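Local structure of inositol monophosphatase (Zymomonas mobilis, 4N81) at residues 41-46 against 93-98. The protein probably acts as a magnesium-dependent phosphatase of the inositol monophosphatase superfamily, removing phosphate from small phosphorylated substrates such as inositol monophosphate. Residues are numbered along the deposited sequence; the frame is centred on the assembly and turned at random.
Sequences SPVTKA and AFIGGR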
loop_
_atom_site.group_PDB
_atom_site.type_symbol
_atom_site.label_atom_id
_atom_site.label_comp_id
_atom_site.label_asym_id
_atom_site.label_seq_id
_atom_site.Cartn_x
_atom_site.Cartn_y
_atom_site.Cartn_z
ATOM N N SER A 41 -15.273 16.694 0.570
ATOM C CA SER A 41 -14.096 15.824 0.792
ATOM C C SER A 41 -12.738 16.541 0.586
ATOM O O SER A 41 -12.578 17.354 -0.332
ATOM C CB SER A 41 -14.150 14.570 -0.091
ATOM O OG SER A 41 -13.880 14.936 -1.428
ATOM N N PRO A 42 -11.746 16.220 1.443
ATOM C CA PRO A 42 -10.384 16.763 1.276
ATOM C C PRO A 42 -9.749 16.410 -0.074
ATOM O O PRO A 42 -8.998 17.241 -0.631
ATOM C CB PRO A 42 -9.581 16.076 2.401
ATOM C CG PRO A 42 -10.605 15.708 3.437
ATOM C CD PRO A 42 -11.882 15.387 2.657
ATOM N N VAL A 43 -10.036 15.214 -0.605
ATOM C CA VAL A 43 -9.391 14.808 -1.865
ATOM C C VAL A 43 -9.840 15.725 -3.014
ATOM O O VAL A 43 -9.056 16.110 -3.892
ATOM C CB VAL A 43 -9.666 13.303 -2.192
ATOM C CG1 VAL A 43 -11.143 13.085 -2.631
ATOM C CG2 VAL A 43 -8.667 12.788 -3.269
ATOM N N THR A 44 -11.107 16.110 -2.999
ATOM C CA THR A 44 -11.620 16.976 -4.031
ATOM C C THR A 44 -11.016 18.376 -3.921
ATOM O O THR A 44 -10.621 18.982 -4.950
ATOM C CB THR A 44 -13.186 17.039 -3.934
ATOM O OG1 THR A 44 -13.700 15.725 -4.227
ATOM C CG2 THR A 44 -13.718 18.022 -4.921
ATOM N N LYS A 45 -10.881 18.883 -2.687
ATOM C CA LYS A 45 -10.246 20.185 -2.535
ATOM C C LYS A 45 -8.792 20.169 -3.008
ATOM O O LYS A 45 -8.349 21.085 -3.699
ATOM C CB LYS A 45 -10.237 20.632 -1.056
ATOM C CG LYS A 45 -11.592 20.931 -0.442
ATOM C CD LYS A 45 -11.438 21.751 0.835
ATOM C CE LYS A 45 -12.798 21.980 1.535
ATOM N NZ LYS A 45 -13.291 20.630 2.022
ATOM N N ALA A 46 -8.078 19.088 -2.677
ATOM C CA ALA A 46 -6.667 18.955 -2.993
ATOM C C ALA A 46 -6.480 18.855 -4.505
ATOM O O ALA A 46 -5.641 19.525 -5.083
ATOM C CB ALA A 46 -6.105 17.671 -2.318
ATOM N N ALA A 93 -6.886 5.437 -2.577
ATOM C CA ALA A 93 -5.846 5.262 -1.585
ATOM C C ALA A 93 -5.668 6.532 -0.785
ATOM O O ALA A 93 -5.471 6.490 0.430
ATOM C CB ALA A 93 -4.463 4.904 -2.250
ATOM N N PHE A 94 -5.737 7.671 -1.451
ATOM C CA PHE A 94 -5.609 8.935 -0.707
ATOM C C PHE A 94 -6.759 9.080 0.289
ATOM O O PHE A 94 -6.568 9.485 1.467
ATOM C CB PHE A 94 -5.673 10.137 -1.702
ATOM C CG PHE A 94 -5.566 11.485 -1.022
ATOM C CD1 PHE A 94 -6.699 12.063 -0.428
ATOM C CD2 PHE A 94 -4.370 12.157 -0.970
ATOM C CE1 PHE A 94 -6.643 13.292 0.207
ATOM C CE2 PHE A 94 -4.281 13.420 -0.336
ATOM C CZ PHE A 94 -5.418 13.987 0.244
ATOM N N ILE A 95 -7.945 8.694 -0.157
ATOM C CA ILE A 95 -9.138 8.830 0.697
ATOM C C ILE A 95 -8.979 7.932 1.922
ATOM O O ILE A 95 -9.364 8.301 3.056
ATOM C CB ILE A 95 -10.399 8.436 -0.094
ATOM C CG1 ILE A 95 -10.800 9.598 -1.022
ATOM C CG2 ILE A 95 -11.606 8.108 0.840
ATOM C CD1 ILE A 95 -11.788 9.160 -2.122
ATOM N N GLY A 96 -8.286 6.820 1.709
ATOM C CA GLY A 96 -8.018 5.875 2.800
ATOM C C GLY A 96 -6.790 6.217 3.644
ATOM O O GLY A 96 -6.396 5.449 4.539
ATOM N N GLY A 97 -6.167 7.366 3.377
ATOM C CA GLY A 97 -5.052 7.771 4.226
ATOM C C GLY A 97 -3.750 7.055 3.900
ATOM O O GLY A 97 -2.839 6.989 4.736
ATOM N N ARG A 98 -3.675 6.441 2.710
ATOM C CA ARG A 98 -2.450 5.764 2.270
ATOM C C ARG A 98 -1.550 6.617 1.427
ATOM O O ARG A 98 -2.020 7.286 0.510
ATOM C CB ARG A 98 -2.796 4.551 1.390
ATOM C CG ARG A 98 -3.709 3.511 2.150
ATOM C CD ARG A 98 -4.073 2.390 1.140
ATOM N NE ARG A 98 -4.625 1.203 1.836
ATOM C CZ ARG A 98 -4.616 -0.006 1.269
ATOM N NH1 ARG A 98 -4.100 -0.155 0.039
ATOM N NH2 ARG A 98 -5.120 -1.045 1.927
#
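V43, on the first turn of helix 42-61, splits its two methyls between F94 and I95 at the end of helix 91-95. V43 CG2 meets the broad apolar F94 ring obliquely, 3.5 Å from F94 CD1, while V43 CG1 rests 3.9 Å from I95 CG1, the flexible I95 chain also bringing its CD1 near; a beta-branched residue suits a place with two apolar neighbours. With CG anti to its backbone N (chi1 179°), the F94 side chain is carried toward helix 42-61, F94 CE1 lying 3.8 Å from V43 CA. No hydrogen bond joins the segments.

S41, immediately before the helix, is its N-cap, S41 OG accepting a weak bond from T44 N (3.4 Å). S41 OG and T44 OG1 hydrogen-bond to D39 OD1 and OD2 respectively. P42 costs no bond, since first-turn N-H groups lack acceptors within the helix. Beyond I95, G97 forms a Schellman motif: G97 N bonds to F94 O and R98 N to A93 O, and glycine readily adopts the positive phi of 79°.

F101 stacks edge-to-face with F94, and I95 also packs on R179 of the second subunit. The contact thus joins two helix ends, with the I88 side chain of strand 88-89, a residue predicted to bind magnesium, probably through its carbonyl, packed against both.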